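Side-chain contact in RNA silencing suppressor p19 (PDB 6BJV), which suppresses RNA silencing in the host plant by binding short interfering RNA duplexes as a homodimer that selects them by length, like a molecular caliper: residues 43-48 with 55-60. Residues are numbered along the deposited sequence; the frame is centred on the assembly and turned at random.
Sequences RLYNDE and NPLGFK. With nucleotides of chain D.
Tyr45 lays one face of its ring over Leu57, whose CB sits 3.8 Å from the centroid of the Tyr45 ring, a CH-pi contact almost centred on the ring. With CG anti to the backbone N (chi1 180°), the tyrosine side chain reaches out from helix 39-45 to the chain running into the strand. Leu57 adds a branch toward one side of the ring, where its CD1 comes to 3.7 Å from Tyr45 CE1. At its CE2 edge the ring meets Asn55 O, which lies near the ring plane, 3.1 Å from Tyr45 CE2. The Tyr45 hydroxyl OH lies 3.4 Å from that same Asn55 O, at best a weak hydrogen bond. Pro56 O is also close, 3.2 Å from Tyr45 OH. Asn55 rests its CB against the hydroxyl, while its amide oxygen turns elsewhere and bonds Arg78.

Further along, Lys60 runs fully extended, and its NZ donates a hydrogen bond of 2.6 Å to OP1 of G2 of chain D. Lys60 thus ties this strand to a phosphate of the bound siRNA. The tyrosine contact joins helix 39-45 to the lead-in of strand 58-65; Leu57 also touches Tyr73 and Arg75 of strand 68-75, and Pro56 packs on Phe116 of strand 109-116.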
ATOM      1  N   ARG A  43       8.633 -18.521 -18.967  1.00 67.29           N
ATOM      2  CA  ARG A  43       9.971 -18.430 -19.538  1.00 68.97           C
ATOM      3  C   ARG A  43       9.927 -17.866 -20.952  1.00 74.17           C
ATOM      4  O   ARG A  43      10.813 -17.101 -21.353  1.00 76.38           O
ATOM      5  CB  ARG A  43      10.633 -19.808 -19.537  1.00 68.15           C
ATOM      6  CG  ARG A  43      12.017 -19.829 -20.160  1.00 71.71           C
ATOM      7  CD  ARG A  43      12.588 -21.236 -20.203  1.00 72.22           C
ATOM      8  NE  ARG A  43      11.785 -22.130 -21.033  1.00 72.39           N
ATOM      9  CZ  ARG A  43      11.890 -22.232 -22.356  1.00 75.50           C
ATOM     10  NH1 ARG A  43      12.767 -21.492 -23.024  1.00 78.19           N
ATOM     11  NH2 ARG A  43      11.112 -23.079 -23.017  1.00 77.18           N
ATOM     12  N   LEU A  44       8.908 -18.239 -21.725  1.00 71.39           N
ATOM     13  CA  LEU A  44       8.823 -17.844 -23.125  1.00 75.37           C
ATOM     14  C   LEU A  44       8.188 -16.475 -23.324  1.00 76.45           C
ATOM     15  O   LEU A  44       8.512 -15.792 -24.303  1.00 80.61           O
ATOM     16  CB  LEU A  44       8.034 -18.892 -23.912  1.00 75.96           C
ATOM     17  CG  LEU A  44       8.657 -20.291 -23.901  1.00 75.73           C
ATOM     18  CD1 LEU A  44       7.718 -21.300 -24.526  1.00 76.24           C
ATOM     19  CD2 LEU A  44       9.991 -20.300 -24.632  1.00 79.31           C
ATOM     20  N   TYR A  45       7.289 -16.052 -22.432  1.00 92.55           N
ATOM     21  CA  TYR A  45       6.737 -14.708 -22.546  1.00 96.46           C
ATOM     22  C   TYR A  45       7.818 -13.651 -22.370  1.00 98.10           C
ATOM     23  O   TYR A  45       7.677 -12.530 -22.869  1.00101.95           O
ATOM     24  CB  TYR A  45       5.626 -14.498 -21.522  1.00 93.34           C
ATOM     25  CG  TYR A  45       5.019 -13.116 -21.588  1.00 96.96           C
ATOM     26  CD1 TYR A  45       3.996 -12.828 -22.482  1.00 97.99           C
ATOM     27  CD2 TYR A  45       5.477 -12.095 -20.768  1.00 96.33           C
ATOM     28  CE1 TYR A  45       3.441 -11.565 -22.551  1.00 99.27           C
ATOM     29  CE2 TYR A  45       4.930 -10.829 -20.830  1.00 98.69           C
ATOM     30  CZ  TYR A  45       3.912 -10.569 -21.723  1.00 99.97           C
ATOM     31  OH  TYR A  45       3.362  -9.309 -21.788  1.00101.77           O
ATOM     32  N   ASN A  46       8.900 -13.987 -21.664  1.00104.93           N
ATOM     33  CA  ASN A  46      10.027 -13.081 -21.485  1.00106.73           C
ATOM     34  C   ASN A  46      11.030 -13.167 -22.629  1.00110.04           C
ATOM     35  O   ASN A  46      12.232 -12.957 -22.415  1.00110.00           O
ATOM     36  CB  ASN A  46      10.715 -13.366 -20.148  1.00101.08           C
ATOM     37  CG  ASN A  46      11.642 -12.245 -19.719  1.00102.35           C
ATOM     38  OD1 ASN A  46      12.851 -12.302 -19.946  1.00102.53           O
ATOM     39  ND2 ASN A  46      11.078 -11.215 -19.100  1.00103.92           N
ATOM     40  N   ASP A  47      10.568 -13.474 -23.845  1.00 85.40           N
ATOM     41  CA  ASP A  47      11.445 -13.587 -25.002  1.00 90.36           C
ATOM     42  C   ASP A  47      10.962 -12.818 -26.225  1.00 95.06           C
ATOM     43  O   ASP A  47      11.736 -12.675 -27.177  1.00100.02           O
ATOM     44  CB  ASP A  47      11.632 -15.062 -25.394  1.00 89.56           C
ATOM     45  CG  ASP A  47      12.428 -15.845 -24.365  1.00 86.59           C
ATOM     46  OD1 ASP A  47      13.094 -15.216 -23.517  1.00 86.28           O
ATOM     47  OD2 ASP A  47      12.396 -17.092 -24.410  1.00 85.04           O
ATOM     48  N   GLU A  48       9.723 -12.323 -26.236  1.00141.18           N
ATOM     49  CA  GLU A  48       9.248 -11.507 -27.347  1.00142.97           C
ATOM     50  C   GLU A  48       9.952 -10.157 -27.318  1.00146.39           C
ATOM     51  O   GLU A  48      10.770  -9.853 -28.194  1.00152.67           O
ATOM     52  CB  GLU A  48       7.729 -11.320 -27.283  1.00137.75           C
ATOM     53  CG  GLU A  48       6.915 -12.590 -27.501  1.00133.20           C
ATOM     54  CD  GLU A  48       6.899 -13.495 -26.284  1.00127.83           C
ATOM     55  OE1 GLU A  48       7.703 -13.261 -25.359  1.00128.80           O
ATOM     56  OE2 GLU A  48       6.080 -14.438 -26.252  1.00122.18           O
ATOM     57  N   ASN A  55       7.022  -5.853 -21.526  1.00130.70           N
ATOM     58  CA  ASN A  55       5.652  -5.840 -21.012  1.00126.03           C
ATOM     59  C   ASN A  55       5.425  -6.986 -20.026  1.00121.80           C
ATOM     60  O   ASN A  55       6.068  -8.028 -20.140  1.00123.76           O
ATOM     61  CB  ASN A  55       4.654  -5.940 -22.165  1.00125.15           C
ATOM     62  CG  ASN A  55       4.665  -4.710 -23.047  1.00128.30           C
ATOM     63  OD1 ASN A  55       4.097  -3.678 -22.697  1.00127.68           O
ATOM     64  ND2 ASN A  55       5.321  -4.810 -24.196  1.00131.75           N
ATOM     65  N   PRO A  56       4.511  -6.805 -19.055  1.00 92.57           N
ATOM     66  CA  PRO A  56       4.198  -7.904 -18.133  1.00 86.98           C
ATOM     67  C   PRO A  56       2.980  -8.704 -18.568  1.00 81.98           C
ATOM     68  O   PRO A  56       2.049  -8.155 -19.167  1.00 80.76           O
ATOM     69  CB  PRO A  56       3.948  -7.176 -16.808  1.00 85.88           C
ATOM     70  CG  PRO A  56       3.498  -5.776 -17.210  1.00 87.45           C
ATOM     71  CD  PRO A  56       3.777  -5.584 -18.688  1.00 91.02           C
ATOM     72  N   LEU A  57       2.971 -10.004 -18.265  1.00 73.21           N
ATOM     73  CA  LEU A  57       1.862 -10.857 -18.674  1.00 69.48           C
ATOM     74  C   LEU A  57       0.613 -10.627 -17.833  1.00 65.53           C
ATOM     75  O   LEU A  57      -0.494 -10.923 -18.296  1.00 62.89           O
ATOM     76  CB  LEU A  57       2.276 -12.328 -18.595  1.00 73.02           C
ATOM     77  CG  LEU A  57       1.227 -13.358 -19.023  1.00 69.53           C
ATOM     78  CD1 LEU A  57       0.820 -13.163 -20.477  1.00 70.69           C
ATOM     79  CD2 LEU A  57       1.750 -14.767 -18.801  1.00 68.97           C
ATOM     80  N   GLY A  58       0.762 -10.117 -16.617  1.00 51.13           N
ATOM     81  CA  GLY A  58      -0.389  -9.880 -15.771  1.00 49.61           C
ATOM     82  C   GLY A  58       0.023  -9.211 -14.481  1.00 48.63           C
ATOM     83  O   GLY A  58       1.077  -8.576 -14.403  1.00 49.36           O
ATOM     84  N   PHE A  59      -0.825  -9.360 -13.465  1.00 55.99           N
ATOM     85  CA  PHE A  59      -0.559  -8.798 -12.149  1.00 56.18           C
ATOM     86  C   PHE A  59      -1.009  -9.783 -11.081  1.00 55.28           C
ATOM     87  O   PHE A  59      -1.783 -10.708 -11.343  1.00 53.91           O
ATOM     88  CB  PHE A  59      -1.262  -7.445 -11.956  1.00 56.33           C
ATOM     89  CG  PHE A  59      -2.760  -7.541 -11.878  1.00 56.71           C
ATOM     90  CD1 PHE A  59      -3.530  -7.487 -13.027  1.00 58.61           C
ATOM     91  CD2 PHE A  59      -3.397  -7.669 -10.656  1.00 55.75           C
ATOM     92  CE1 PHE A  59      -4.907  -7.569 -12.961  1.00 59.52           C
ATOM     93  CE2 PHE A  59      -4.775  -7.751 -10.582  1.00 55.98           C
ATOM     94  CZ  PHE A  59      -5.531  -7.701 -11.737  1.00 57.97           C
ATOM     95  N   LYS A  60      -0.512  -9.567  -9.867  1.00 49.90           N
ATOM     96  CA  LYS A  60      -0.788 -10.429  -8.728  1.00 47.89           C
ATOM     97  C   LYS A  60      -1.457  -9.602  -7.641  1.00 47.75           C
ATOM     98  O   LYS A  60      -1.001  -8.496  -7.333  1.00 50.09           O
ATOM     99  CB  LYS A  60       0.503 -11.064  -8.202  1.00 46.70           C
ATOM    100  CG  LYS A  60       0.311 -12.044  -7.058  1.00 42.94           C
ATOM    101  CD  LYS A  60       1.609 -12.775  -6.747  1.00 42.43           C
ATOM    102  CE  LYS A  60       1.403 -13.866  -5.713  1.00 39.57           C
ATOM    103  NZ  LYS A  60       2.614 -14.717  -5.560  1.00 39.45           N
TER
ATOM    104  P     G D   2       3.472 -16.586  -8.358  1.00 54.33           P
ATOM    105  OP1   G D   2       2.216 -16.263  -7.637  1.00 54.53           O
ATOM    106  OP2   G D   2       4.720 -15.859  -8.010  1.00 55.65           O
ATOM    107  O5'   G D   2       3.732 -18.148  -8.186  1.00 53.74           O
ATOM    108  C5'   G D   2       2.707 -19.090  -8.470  1.00 53.05           C
ATOM    109  C4'   G D   2       3.156 -20.500  -8.185  1.00 54.19           C
ATOM    110  O4'   G D   2       4.183 -20.896  -9.134  1.00 54.32           O
ATOM    111  C3'   G D   2       3.807 -20.731  -6.832  1.00 55.61           C
ATOM    112  O3'   G D   2       2.875 -20.839  -5.772  1.00 56.90           O
ATOM    113  C2'   G D   2       4.618 -21.996  -7.075  1.00 57.66           C
ATOM    114  O2'   G D   2       3.794 -23.153  -7.051  1.00 59.93           O
ATOM    115  C1'   G D   2       5.102 -21.767  -8.506  1.00 55.98           C
ATOM    116  N9    G D   2       6.441 -21.154  -8.542  1.00 55.84           N
ATOM    117  C8    G D   2       6.765 -19.848  -8.823  1.00 54.97           C
ATOM    118  N7    G D   2       8.048 -19.617  -8.769  1.00 55.78           N
ATOM    119  C5    G D   2       8.604 -20.843  -8.430  1.00 57.06           C
ATOM    120  C6    G D   2       9.957 -21.217  -8.229  1.00 58.43           C
ATOM    121  O6    G D   2      10.971 -20.511  -8.311  1.00 58.78           O
ATOM    122  N1    G D   2      10.070 -22.564  -7.897  1.00 60.14           N
ATOM    123  C2    G D   2       9.018 -23.440  -7.777  1.00 61.62           C
ATOM    124  N2    G D   2       9.325 -24.703  -7.450  1.00 64.59           N
ATOM    125  N3    G D   2       7.752 -23.105  -7.964  1.00 60.12           N
ATOM    126  C4    G D   2       7.623 -21.801  -8.284  1.00 57.28           C
TER